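Local coordinates for protein putative ribose operon repressor (PDB 3EGC) that probably acts as a sugar-responsive transcriptional repressor of the LacI family, pairing operator DNA binding with a two-lobed ligand-binding domain, at residues Val15-Asn20 / Ser194-Glu199; Ser107-Gly112 / Arg141-Gly146; Gly129-Ser134 / Thr188-Ser193; Arg242-Glu247 / Met265-Arg270. All blocks are in the same frame, centred on the assembly; numbering follows the deposited sequence.

Contact 1 (Val15-Asn20 / Ser194-Glu199)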
loop_
_atom_site.group_PDB
_atom_site.type_symbol
_atom_site.label_atom_id
_atom_site.label_comp_id
_atom_site.label_asym_id
_atom_site.label_seq_id
_atom_site.Cartn_x
_atom_site.Cartn_y
_atom_site.Cartn_z
ATOM N N VAL A 15 3.106 10.091 -8.978
ATOM C CA VAL A 15 2.597 8.763 -9.005
ATOM C C VAL A 15 1.092 8.788 -9.283
ATOM O O VAL A 15 0.370 9.587 -8.697
ATOM C CB VAL A 15 2.961 8.109 -7.647
ATOM C CG1 VAL A 15 1.909 7.166 -7.142
ATOM C CG2 VAL A 15 4.355 7.456 -7.746
ATOM N N SER A 16 0.601 7.868 -10.115
ATOM C CA SER A 16 -0.799 7.828 -10.447
ATOM C C SER A 16 -1.733 7.338 -9.294
ATOM O O SER A 16 -2.950 7.732 -9.242
ATOM C CB SER A 16 -0.996 6.984 -11.669
ATOM O OG SER A 16 -0.273 5.751 -11.566
ATOM N N ASP A 17 -1.204 6.515 -8.374
ATOM C CA ASP A 17 -2.008 6.132 -7.235
ATOM C C ASP A 17 -1.222 5.619 -6.010
ATOM O O ASP A 17 -1.046 4.422 -5.858
ATOM C CB ASP A 17 -3.086 5.116 -7.648
ATOM C CG ASP A 17 -4.014 4.788 -6.530
ATOM O OD1 ASP A 17 -3.909 5.411 -5.434
ATOM O OD2 ASP A 17 -4.845 3.879 -6.714
ATOM N N ILE A 18 -0.770 6.539 -5.151
ATOM C CA ILE A 18 0.075 6.152 -4.015
ATOM C C ILE A 18 -0.626 5.112 -3.037
ATOM O O ILE A 18 0.040 4.312 -2.356
ATOM C CB ILE A 18 0.583 7.391 -3.258
ATOM C CG1 ILE A 18 1.764 7.018 -2.343
ATOM C CG2 ILE A 18 -0.583 8.053 -2.454
ATOM C CD1 ILE A 18 2.969 6.593 -3.129
ATOM N N GLU A 19 -1.968 5.105 -3.019
ATOM C CA GLU A 19 -2.736 4.223 -2.113
ATOM C C GLU A 19 -2.698 2.751 -2.586
ATOM O O GLU A 19 -3.039 1.837 -1.849
ATOM C CB GLU A 19 -4.176 4.701 -2.007
ATOM C CG GLU A 19 -4.355 6.159 -1.505
ATOM C CD GLU A 19 -5.806 6.638 -1.651
ATOM O OE1 GLU A 19 -6.638 5.789 -2.058
ATOM O OE2 GLU A 19 -6.124 7.843 -1.404
ATOM N N ASN A 20 -2.308 2.558 -3.848
ATOM C CA ASN A 20 -2.132 1.247 -4.446
ATOM C C ASN A 20 -0.687 0.837 -4.063
ATOM O O ASN A 20 0.302 1.570 -4.235
ATOM C CB ASN A 20 -2.346 1.317 -5.947
ATOM C CG ASN A 20 -2.122 -0.058 -6.680
ATOM O OD1 ASN A 20 -1.446 -0.914 -6.204
ATOM N ND2 ASN A 20 -2.759 -0.224 -7.847
ATOM N N SER A 194 -3.951 -7.297 -12.281
ATOM C CA SER A 194 -3.327 -6.756 -11.065
ATOM C C SER A 194 -4.129 -7.194 -9.861
ATOM O O SER A 194 -5.228 -7.751 -10.017
ATOM C CB SER A 194 -3.262 -5.222 -11.102
ATOM O OG SER A 194 -4.564 -4.672 -11.087
ATOM N N HIS A 195 -3.589 -6.935 -8.660
ATOM C CA HIS A 195 -4.228 -7.303 -7.386
ATOM C C HIS A 195 -5.564 -6.616 -7.212
ATOM O O HIS A 195 -6.481 -7.194 -6.672
ATOM C CB HIS A 195 -3.316 -7.038 -6.187
ATOM C CG HIS A 195 -3.060 -5.585 -5.905
ATOM N ND1 HIS A 195 -3.644 -4.924 -4.847
ATOM C CD2 HIS A 195 -2.239 -4.685 -6.504
ATOM C CE1 HIS A 195 -3.204 -3.670 -4.812
ATOM N NE2 HIS A 195 -2.356 -3.493 -5.815
ATOM N N ARG A 196 -5.671 -5.385 -7.711
ATOM C CA ARG A 196 -6.902 -4.623 -7.558
ATOM C C ARG A 196 -8.034 -5.173 -8.447
ATOM O O ARG A 196 -9.173 -5.231 -8.040
ATOM C CB ARG A 196 -6.667 -3.142 -7.776
ATOM C CG ARG A 196 -7.855 -2.309 -7.291
ATOM C CD ARG A 196 -7.409 -1.075 -6.477
ATOM N NE ARG A 196 -6.592 -1.417 -5.314
ATOM C CZ ARG A 196 -5.856 -0.539 -4.639
ATOM N NH1 ARG A 196 -5.162 -0.959 -3.617
ATOM N NH2 ARG A 196 -5.856 0.756 -4.958
ATOM N N ILE A 197 -7.654 -5.643 -9.635
ATOM C CA ILE A 197 -8.560 -6.378 -10.503
ATOM C C ILE A 197 -8.900 -7.747 -9.933
ATOM O O ILE A 197 -10.063 -8.182 -10.006
ATOM C CB ILE A 197 -8.004 -6.443 -11.963
ATOM C CG1 ILE A 197 -8.075 -5.035 -12.573
ATOM C CG2 ILE A 197 -8.770 -7.448 -12.850
ATOM C CD1 ILE A 197 -7.184 -4.918 -13.735
ATOM N N THR A 198 -7.898 -8.403 -9.343
ATOM C CA THR A 198 -8.156 -9.669 -8.649
ATOM C C THR A 198 -9.205 -9.504 -7.530
ATOM O O THR A 198 -10.055 -10.358 -7.348
ATOM C CB THR A 198 -6.878 -10.324 -8.092
ATOM O OG1 THR A 198 -5.943 -10.513 -9.149
ATOM C CG2 THR A 198 -7.241 -11.674 -7.509
ATOM N N GLU A 199 -9.154 -8.376 -6.806
ATOM C CA GLU A 199 -10.236 -8.068 -5.835
ATOM C C GLU A 199 -11.620 -8.045 -6.536
ATOM O O GLU A 199 -12.542 -8.712 -6.126
ATOM C CB GLU A 199 -9.960 -6.728 -5.126
ATOM C CG GLU A 199 -8.574 -6.656 -4.420
ATOM C CD GLU A 199 -8.342 -5.352 -3.754
ATOM O OE1 GLU A 199 -8.919 -4.329 -4.222
ATOM O OE2 GLU A 199 -7.581 -5.345 -2.752
#
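Asn20 lies over one face of the Arg196 guanidinium, offset toward its rim, with CB of Asn20 3.7 Å from NH2 of Arg196. The two side chains run antiparallel as they pass. CG of Asn20 sits anti to its backbone N (chi1 178°), and OD1 beyond it meets the imidazole of His195. NE2 of His195 donates to OD1 of Asn20 over 2.8 Å, nearly straight at 163°. The oxygen lies in the ring plane, but the donor stands 43° above the carbonyl plane. That same OD1 also accepts from the backbone N of Phe22, capping helix 21-36, so two donors share OD1. At the guanidinium edge, O of Glu19 is 3.9 Å from NH1 of Arg196. Asp17 comes tip to tip with the arginine, in a long salt bridge of 3.7 Å from OD2 to NH2. Glu199, on the same helix, adds a second long ion pair, to NE of Arg196, and the Glu19 carboxylate turns to Ser28 and Arg242 of the second subunit. In this family the two segments belong to different lobes, facing each other across the ligand cleft. One short hydrogen bond backed by long ionic contacts is consistent with a junction that could open and reclose.

Contact 2 (Ser107-Gly112 / Arg141-Gly146)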
loop_
_atom_site.group_PDB
_atom_site.type_symbol
_atom_site.label_atom_id
_atom_site.label_comp_id
_atom_site.label_asym_id
_atom_site.label_seq_id
_atom_site.Cartn_x
_atom_site.Cartn_y
_atom_site.Cartn_z
ATOM N N SER A 107 8.022 -3.585 -16.449
ATOM C CA SER A 107 8.130 -5.040 -16.207
ATOM C C SER A 107 8.079 -5.826 -17.502
ATOM O O SER A 107 7.636 -5.294 -18.534
ATOM C CB SER A 107 7.007 -5.553 -15.299
ATOM O OG SER A 107 7.129 -4.992 -14.004
ATOM N N GLU A 108 8.498 -7.090 -17.437
ATOM C CA GLU A 108 8.283 -8.007 -18.576
ATOM C C GLU A 108 6.843 -8.573 -18.645
ATOM O O GLU A 108 6.584 -9.782 -18.413
ATOM C CB GLU A 108 9.367 -9.103 -18.660
ATOM C CG GLU A 108 9.368 -10.082 -17.468
ATOM C CD GLU A 108 10.654 -10.909 -17.360
ATOM O OE1 GLU A 108 11.559 -10.756 -18.224
ATOM O OE2 GLU A 108 10.742 -11.715 -16.411
ATOM N N ASN A 109 5.904 -7.701 -18.975
ATOM C CA ASN A 109 4.474 -8.077 -18.918
ATOM C C ASN A 109 4.017 -9.233 -19.819
ATOM O O ASN A 109 3.386 -10.176 -19.330
ATOM C CB ASN A 109 3.591 -6.877 -19.153
ATOM C CG ASN A 109 3.860 -5.734 -18.151
ATOM O OD1 ASN A 109 3.719 -5.916 -16.945
ATOM N ND2 ASN A 109 4.163 -4.551 -18.670
ATOM N N VAL A 110 4.314 -9.166 -21.113
ATOM C CA VAL A 110 4.046 -10.298 -22.010
ATOM C C VAL A 110 4.559 -11.636 -21.404
ATOM O O VAL A 110 3.798 -12.559 -21.147
ATOM C CB VAL A 110 4.726 -10.096 -23.434
ATOM C CG1 VAL A 110 4.196 -11.127 -24.437
ATOM C CG2 VAL A 110 4.516 -8.738 -23.976
ATOM N N ARG A 111 5.867 -11.734 -21.179
ATOM C CA ARG A 111 6.439 -12.969 -20.630
ATOM C C ARG A 111 5.730 -13.537 -19.348
ATOM O O ARG A 111 5.418 -14.736 -19.255
ATOM C CB ARG A 111 7.896 -12.795 -20.335
ATOM C CG ARG A 111 8.627 -14.082 -20.182
ATOM C CD ARG A 111 10.083 -13.792 -19.741
ATOM N NE ARG A 111 10.881 -13.263 -20.847
ATOM C CZ ARG A 111 12.137 -12.859 -20.740
ATOM N NH1 ARG A 111 12.768 -12.389 -21.810
ATOM N NH2 ARG A 111 12.744 -12.887 -19.559
ATOM N N GLY A 112 5.520 -12.655 -18.367
ATOM C CA GLY A 112 4.933 -13.070 -17.100
ATOM C C GLY A 112 3.511 -13.540 -17.340
ATOM O O GLY A 112 3.136 -14.517 -16.761
ATOM N N ARG A 141 -2.456 -3.888 -22.341
ATOM C CA ARG A 141 -2.221 -4.351 -23.691
ATOM C C ARG A 141 -1.210 -5.538 -23.658
ATOM O O ARG A 141 -1.413 -6.573 -24.263
ATOM C CB ARG A 141 -1.723 -3.164 -24.549
ATOM C CG ARG A 141 -2.476 -2.945 -25.816
ATOM C CD ARG A 141 -3.056 -1.551 -26.010
ATOM N NE ARG A 141 -2.320 -0.430 -25.425
ATOM C CZ ARG A 141 -1.085 -0.124 -25.765
ATOM N NH1 ARG A 141 -0.477 0.920 -25.221
ATOM N NH2 ARG A 141 -0.475 -0.899 -26.655
ATOM N N GLU A 142 -0.127 -5.374 -22.929
ATOM C CA GLU A 142 0.921 -6.363 -22.949
ATOM C C GLU A 142 0.541 -7.637 -22.195
ATOM O O GLU A 142 0.914 -8.729 -22.581
ATOM C CB GLU A 142 2.222 -5.793 -22.407
ATOM C CG GLU A 142 2.956 -4.865 -23.322
ATOM C CD GLU A 142 4.181 -4.283 -22.617
ATOM O OE1 GLU A 142 4.920 -3.514 -23.247
ATOM O OE2 GLU A 142 4.401 -4.591 -21.426
ATOM N N ARG A 143 -0.221 -7.487 -21.129
ATOM C CA ARG A 143 -0.677 -8.630 -20.347
ATOM C C ARG A 143 -1.711 -9.441 -21.132
ATOM O O ARG A 143 -1.689 -10.682 -21.098
ATOM C CB ARG A 143 -1.188 -8.206 -18.989
ATOM C CG ARG A 143 -0.025 -7.773 -18.074
ATOM C CD ARG A 143 -0.433 -7.027 -16.778
ATOM N NE ARG A 143 0.757 -6.334 -16.319
ATOM C CZ ARG A 143 0.851 -5.521 -15.284
ATOM N NH1 ARG A 143 -0.202 -5.246 -14.500
ATOM N NH2 ARG A 143 2.038 -4.968 -15.056
ATOM N N LEU A 144 -2.527 -8.734 -21.922
ATOM C CA LEU A 144 -3.466 -9.404 -22.837
ATOM C C LEU A 144 -2.749 -10.168 -23.959
ATOM O O LEU A 144 -3.072 -11.329 -24.251
ATOM C CB LEU A 144 -4.457 -8.419 -23.417
ATOM C CG LEU A 144 -5.844 -8.934 -23.738
ATOM C CD1 LEU A 144 -6.532 -9.433 -22.456
ATOM C CD2 LEU A 144 -6.717 -7.850 -24.487
ATOM N N LYS A 145 -1.749 -9.528 -24.556
ATOM C CA LYS A 145 -0.879 -10.168 -25.552
ATOM C C LYS A 145 -0.213 -11.494 -25.087
ATOM O O LYS A 145 -0.126 -12.466 -25.864
ATOM C CB LYS A 145 0.203 -9.187 -25.990
ATOM C CG LYS A 145 1.242 -9.745 -26.909
ATOM C CD LYS A 145 2.176 -8.639 -27.429
ATOM C CE LYS A 145 3.264 -9.253 -28.326
ATOM N NZ LYS A 145 4.296 -8.281 -28.807
ATOM N N GLY A 146 0.249 -11.513 -23.828
ATOM C CA GLY A 146 0.852 -12.706 -23.245
ATOM C C GLY A 146 -0.159 -13.823 -23.110
ATOM O O GLY A 146 0.128 -14.987 -23.391
#
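Two helices of the C-terminal lobe meet where the first turn of helix 109-122, with Asn109 and Val110, docks on Glu142, Arg143 and Gly146 of helix 138-153. The backbones come very close, the CA atoms of Val110 and Gly146 being 4.2 Å apart. The bare CA of Gly146 lets O of Val110 approach to 3.6 Å, and CA of Val110 makes a CA-H...O contact of 3.5 Å with O of Glu142. The Val110 and Glu142 side chains cross at about a right angle, CG2 of the valine near CB of the glutamate, and CG1 lies 4.1 Å from CG of Lys145.

Asn109 supplies the polar half. Its OD1 is gripped side-on by Arg143, at 3.1 Å from NE and 2.7 Å from NH2. The oxygen lies in the guanidinium plane, while both nitrogens reach it from one face of the amide. On its other branch, ND2 of Asn109 donates to OE2 of Glu142 over 2.8 Å, at 169°, in the amide plane. Both partners are anchored further out: Glu142 OE1 pairs with Arg266, while Arg143 binds O of Ser193 through NH1 and makes a cation-pi contact with Phe221. With both amide ends engaged, the Asn109 flip is fixed. Helices flanking a parallel sheet, as these two neighbours do, are typical of the Rossmann-like alpha/beta lobes of LacI-type periplasmic-binding folds.

Contact 3 (Gly129-Ser134 / Thr188-Ser193)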
loop_
_atom_site.group_PDB
_atom_site.type_symbol
_atom_site.label_atom_id
_atom_site.label_comp_id
_atom_site.label_asym_id
_atom_site.label_seq_id
_atom_site.Cartn_x
_atom_site.Cartn_y
_atom_site.Cartn_z
ATOM N N GLY A 129 -10.173 -17.045 -19.573
ATOM C CA GLY A 129 -10.393 -15.653 -19.872
ATOM C C GLY A 129 -9.377 -14.714 -19.194
ATOM O O GLY A 129 -8.504 -15.142 -18.435
ATOM N N ALA A 130 -9.518 -13.440 -19.472
ATOM C CA ALA A 130 -8.639 -12.443 -18.950
ATOM C C ALA A 130 -9.431 -11.156 -18.591
ATOM O O ALA A 130 -10.191 -10.671 -19.375
ATOM C CB ALA A 130 -7.531 -12.114 -20.001
ATOM N N ILE A 131 -9.243 -10.660 -17.387
ATOM C CA ILE A 131 -9.808 -9.387 -16.975
ATOM C C ILE A 131 -8.614 -8.474 -16.769
ATOM O O ILE A 131 -7.755 -8.738 -15.938
ATOM C CB ILE A 131 -10.591 -9.490 -15.651
ATOM C CG1 ILE A 131 -11.411 -10.791 -15.589
ATOM C CG2 ILE A 131 -11.422 -8.227 -15.421
ATOM C CD1 ILE A 131 -12.564 -10.796 -16.557
ATOM N N VAL A 132 -8.539 -7.442 -17.593
ATOM C CA VAL A 132 -7.517 -6.455 -17.499
ATOM C C VAL A 132 -8.116 -5.116 -17.120
ATOM O O VAL A 132 -9.336 -4.957 -17.069
ATOM C CB VAL A 132 -6.721 -6.327 -18.796
ATOM C CG1 VAL A 132 -6.054 -7.666 -19.172
ATOM C CG2 VAL A 132 -7.614 -5.847 -19.906
ATOM N N GLY A 133 -7.229 -4.165 -16.853
ATOM C CA GLY A 133 -7.642 -2.814 -16.486
ATOM C C GLY A 133 -7.948 -2.019 -17.732
ATOM O O GLY A 133 -8.137 -2.583 -18.783
ATOM N N SER A 134 -7.966 -0.714 -17.614
ATOM C CA SER A 134 -8.306 0.125 -18.742
ATOM C C SER A 134 -7.624 -0.331 -20.054
ATOM O O SER A 134 -6.398 -0.424 -20.142
ATOM C CB SER A 134 -7.985 1.593 -18.419
ATOM O OG SER A 134 -8.122 2.419 -19.571
ATOM N N THR A 188 -13.238 -21.298 -16.957
ATOM C CA THR A 188 -13.026 -21.972 -15.685
ATOM C C THR A 188 -11.821 -21.322 -15.023
ATOM O O THR A 188 -11.518 -21.579 -13.878
ATOM C CB THR A 188 -12.754 -23.500 -15.902
ATOM O OG1 THR A 188 -11.802 -23.671 -16.946
ATOM C CG2 THR A 188 -14.059 -24.225 -16.357
ATOM N N ALA A 189 -11.116 -20.504 -15.776
ATOM C CA ALA A 189 -9.985 -19.780 -15.229
ATOM C C ALA A 189 -9.885 -18.364 -15.849
ATOM O O ALA A 189 -10.398 -18.094 -16.941
ATOM C CB ALA A 189 -8.733 -20.550 -15.441
ATOM N N LEU A 190 -9.250 -17.469 -15.103
ATOM C CA LEU A 190 -9.079 -16.097 -15.494
ATOM C C LEU A 190 -7.630 -15.726 -15.225
ATOM O O LEU A 190 -7.053 -16.154 -14.197
ATOM C CB LEU A 190 -9.994 -15.196 -14.637
ATOM C CG LEU A 190 -11.387 -14.701 -15.108
ATOM C CD1 LEU A 190 -11.893 -15.315 -16.469
ATOM C CD2 LEU A 190 -12.436 -14.705 -13.990
ATOM N N LEU A 191 -7.049 -14.949 -16.144
ATOM C CA LEU A 191 -5.910 -14.158 -15.820
ATOM C C LEU A 191 -6.449 -12.791 -15.348
ATOM O O LEU A 191 -7.287 -12.175 -16.054
ATOM C CB LEU A 191 -5.043 -13.946 -17.054
ATOM C CG LEU A 191 -3.854 -12.980 -17.010
ATOM C CD1 LEU A 191 -2.721 -13.373 -16.019
ATOM C CD2 LEU A 191 -3.263 -12.687 -18.424
ATOM N N THR A 192 -5.962 -12.306 -14.215
ATOM C CA THR A 192 -6.270 -10.941 -13.813
ATOM C C THR A 192 -5.010 -10.082 -13.840
ATOM O O THR A 192 -3.961 -10.522 -13.367
ATOM C CB THR A 192 -6.895 -10.884 -12.412
ATOM O OG1 THR A 192 -6.075 -11.653 -11.521
ATOM C CG2 THR A 192 -8.360 -11.503 -12.430
ATOM N N SER A 193 -5.113 -8.878 -14.385
ATOM C CA SER A 193 -3.946 -8.095 -14.641
ATOM C C SER A 193 -3.331 -7.301 -13.455
ATOM O O SER A 193 -2.306 -6.733 -13.615
ATOM C CB SER A 193 -4.190 -7.186 -15.843
ATOM O OG SER A 193 -5.144 -6.215 -15.548
#
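Strands 129-131 and 189-192 run side by side in parallel, their short axes 4.3 Å apart at closest and 33° from exact alignment. They are neighbours in the central sheet of the Rossmann-like C-terminal lobe. The bonds alternate as parallel pairing requires: N of Gly129 to O of Ala189 at 2.8 Å, N of Leu191 to O of Gly129 at 2.7 Å, N of Ile131 to O of Leu191, then N of Ser193 to O of Ile131. CA-H...O contacts from Leu190, Ala130 and Thr192 fill in between them.

On one face of the sheet, CD1 of Leu190 lies against the backbone of Gly129, 3.7 Å from CA, where a CB on residue 129 would clash with it. The Ile131 and Leu190 side chains cross at a slant, CG1 of the first 3.9 Å from CG of the second, and helix 174-181 packs on this pair through Val180. Thr192 shares the face, with OG1 bonded to Thr198 and Val219. The opposite face carries Ala130 and Leu191, whose CB atoms are 4.3 Å apart, and helix 138-153 covers it through Leu144 and Phe147.

Beyond the last bridge the chains stay together through Ser193. Its OG lies between the backbone N and carbonyl carbon (chi1 68°), close against Val132, and accepts a weak, bent hydrogen bond of 3.2 Å from N of Gly133.

Contact 4 (Arg242-Glu247 / Met265-Arg270)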
loop_
_atom_site.group_PDB
_atom_site.type_symbol
_atom_site.label_atom_id
_atom_site.label_comp_id
_atom_site.label_asym_id
_atom_site.label_seq_id
_atom_site.Cartn_x
_atom_site.Cartn_y
_atom_site.Cartn_z
ATOM N N ARG A 242 10.132 -2.644 -5.932
ATOM C CA ARG A 242 11.229 -1.860 -5.385
ATOM C C ARG A 242 12.360 -1.573 -6.363
ATOM O O ARG A 242 12.845 -0.458 -6.441
ATOM C CB ARG A 242 11.756 -2.521 -4.078
ATOM C CG ARG A 242 10.965 -2.030 -2.858
ATOM C CD ARG A 242 11.026 -3.047 -1.663
ATOM N NE ARG A 242 10.295 -4.271 -1.982
ATOM C CZ ARG A 242 9.241 -4.744 -1.308
ATOM N NH1 ARG A 242 8.795 -4.128 -0.213
ATOM N NH2 ARG A 242 8.657 -5.878 -1.727
ATOM N N ARG A 243 12.786 -2.595 -7.092
ATOM C CA ARG A 243 13.814 -2.482 -8.109
ATOM C C ARG A 243 13.384 -1.565 -9.240
ATOM O O ARG A 243 14.183 -0.883 -9.792
ATOM C CB ARG A 243 14.186 -3.877 -8.650
ATOM C CG ARG A 243 15.374 -3.905 -9.638
ATOM C CD ARG A 243 16.685 -3.847 -8.910
ATOM N NE ARG A 243 17.804 -3.649 -9.830
ATOM C CZ ARG A 243 18.665 -4.604 -10.199
ATOM N NH1 ARG A 243 18.546 -5.843 -9.711
ATOM N NH2 ARG A 243 19.645 -4.309 -11.049
ATOM N N ILE A 244 12.105 -1.551 -9.583
ATOM C CA ILE A 244 11.614 -0.600 -10.566
ATOM C C ILE A 244 11.866 0.835 -10.097
ATOM O O ILE A 244 12.405 1.661 -10.840
ATOM C CB ILE A 244 10.064 -0.828 -10.864
ATOM C CG1 ILE A 244 9.870 -2.192 -11.543
ATOM C CG2 ILE A 244 9.512 0.346 -11.680
ATOM C CD1 ILE A 244 8.363 -2.685 -11.655
ATOM N N GLY A 245 11.487 1.138 -8.863
ATOM C CA GLY A 245 11.789 2.472 -8.289
ATOM C C GLY A 245 13.287 2.822 -8.193
ATOM O O GLY A 245 13.707 3.936 -8.550
ATOM N N GLN A 246 14.092 1.905 -7.648
ATOM C CA GLN A 246 15.571 2.081 -7.540
ATOM C C GLN A 246 16.273 2.384 -8.886
ATOM O O GLN A 246 17.051 3.363 -8.987
ATOM C CB GLN A 246 16.181 0.830 -6.860
ATOM C CG GLN A 246 17.689 0.746 -6.844
ATOM C CD GLN A 246 18.233 -0.581 -6.199
ATOM O OE1 GLN A 246 18.296 -1.605 -6.845
ATOM N NE2 GLN A 246 18.600 -0.534 -4.920
ATOM N N GLU A 247 15.962 1.581 -9.910
ATOM C CA GLU A 247 16.523 1.715 -11.228
ATOM C C GLU A 247 16.024 2.989 -11.944
ATOM O O GLU A 247 16.753 3.580 -12.695
ATOM C CB GLU A 247 16.142 0.479 -12.114
ATOM C CG GLU A 247 16.749 -0.839 -11.695
ATOM C CD GLU A 247 18.272 -0.879 -11.811
ATOM O OE1 GLU A 247 18.819 -0.116 -12.630
ATOM O OE2 GLU A 247 18.900 -1.661 -11.068
ATOM N N MET A 265 14.103 0.035 -19.879
ATOM C CA MET A 265 14.523 -1.129 -19.130
ATOM C C MET A 265 13.337 -2.031 -18.898
ATOM O O MET A 265 12.300 -1.606 -18.415
ATOM C CB MET A 265 15.100 -0.757 -17.778
ATOM C CG MET A 265 16.635 -0.691 -17.697
ATOM S SD MET A 265 17.277 -0.023 -16.129
ATOM C CE MET A 265 17.649 -1.618 -15.351
ATOM N N ARG A 266 13.502 -3.299 -19.239
ATOM C CA ARG A 266 12.513 -4.282 -18.889
ATOM C C ARG A 266 13.033 -5.142 -17.742
ATOM O O ARG A 266 14.054 -5.816 -17.881
ATOM C CB ARG A 266 12.213 -5.155 -20.098
ATOM C CG ARG A 266 11.491 -4.403 -21.189
ATOM C CD ARG A 266 9.996 -4.363 -20.919
ATOM N NE ARG A 266 9.281 -3.600 -21.915
ATOM C CZ ARG A 266 7.950 -3.483 -21.974
ATOM N NH1 ARG A 266 7.161 -4.118 -21.061
ATOM N NH2 ARG A 266 7.397 -2.741 -22.937
ATOM N N LEU A 267 12.307 -5.161 -16.636
ATOM C CA LEU A 267 12.746 -5.912 -15.452
ATOM C C LEU A 267 12.070 -7.305 -15.262
ATOM O O LEU A 267 10.888 -7.483 -15.473
ATOM C CB LEU A 267 12.514 -5.085 -14.212
ATOM C CG LEU A 267 13.689 -4.312 -13.628
ATOM C CD1 LEU A 267 14.820 -3.924 -14.652
ATOM C CD2 LEU A 267 13.273 -3.135 -12.697
ATOM N N GLN A 268 12.854 -8.281 -14.852
ATOM C CA GLN A 268 12.380 -9.622 -14.637
ATOM C C GLN A 268 11.293 -9.729 -13.540
ATOM O O GLN A 268 11.406 -9.171 -12.419
ATOM C CB GLN A 268 13.596 -10.515 -14.305
ATOM C CG GLN A 268 13.377 -11.776 -13.391
ATOM C CD GLN A 268 14.744 -12.395 -12.921
ATOM O OE1 GLN A 268 15.363 -11.971 -11.946
ATOM N NE2 GLN A 268 15.212 -13.367 -13.645
ATOM N N THR A 269 10.242 -10.432 -13.885
ATOM C CA THR A 269 9.193 -10.794 -13.004
ATOM C C THR A 269 9.368 -12.295 -12.680
ATOM O O THR A 269 10.036 -13.060 -13.401
ATOM C CB THR A 269 7.826 -10.617 -13.703
ATOM O OG1 THR A 269 7.698 -11.535 -14.784
ATOM C CG2 THR A 269 7.719 -9.270 -14.249
ATOM N N ARG A 270 8.745 -12.735 -11.616
ATOM C CA ARG A 270 8.850 -14.107 -11.309
ATOM C C ARG A 270 7.487 -14.702 -10.961
ATOM O O ARG A 270 6.656 -14.087 -10.310
ATOM C CB ARG A 270 9.904 -14.363 -10.236
ATOM C CG ARG A 270 9.369 -14.659 -8.908
ATOM C CD ARG A 270 10.477 -14.746 -7.906
ATOM N NE ARG A 270 10.118 -15.621 -6.823
ATOM C CZ ARG A 270 9.650 -15.214 -5.653
ATOM N NH1 ARG A 270 9.484 -13.933 -5.409
ATOM N NH2 ARG A 270 9.352 -16.103 -4.732
#
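Met265 opens the strand side, crossing Glu247 of helix 241-257 at about a right angle. Its CE comes within 3.3 Å of OE1 of Glu247, a methyl-to-carboxylate approach, and SD stands 3.8 Å from that same oxygen. The chain bends at the end, chi3 99° bringing CE against the glutamate side chain. The other oxygen, OE2, is engaged within the helix: NE of Arg243 donates to the anti lone pair of OE2 at 2.6 Å, while NH2 of Arg243 comes from above the carboxylate plane at 2.8 Å. Arg250 adds a further salt bridge to OE2, so OE2 is paired with two arginines, while OE1 faces the methionine.

Arg266 turns off the other face of the strand, toward Glu264 and O of Ser107. Leu267 comes back to the helix and carries most of the apolar packing with one methyl. CD2 of Leu267 meets CG1 of Ile244 at 3.7 Å and CG of Arg243 at 3.8 Å, and is 4.3 Å from CG of Glu247. From Gln268 the chain leaves the helix; Thr269 N bonds to Glu108 and Arg270 pairs with Glu238. The strand runs nearly antiparallel to the helix (158°), their short axes 9.9 Å apart at closest. Such a helix laid on the sheet, beside a last strand that breaks as it passes between lobes, is typical of the LacI-type periplasmic-binding fold.

From the N terminus, contact 1 opens at the end of the first strand and closes only at helix 195-208, drawing one lobe toward the other. Contacts 2 and 3 both lie nested in that long loop and cross each other, their segments alternating along the chain: helix 109-122, strand 128-131, helix 138-153, strand 189-192. Together they knit helices and sheet of the C-terminal lobe, meeting through Arg143 and Ser193. Contact 3 also touches contact 1, where Thr192 meets Thr198. Contact 4 follows in series, closing a short loop between helix 241-257 and the last strand, and joins contact 2 through Glu142 and Arg266. Contacts 3 and 4 lie on opposite sides of the chain's centre, centres about 23 Å apart.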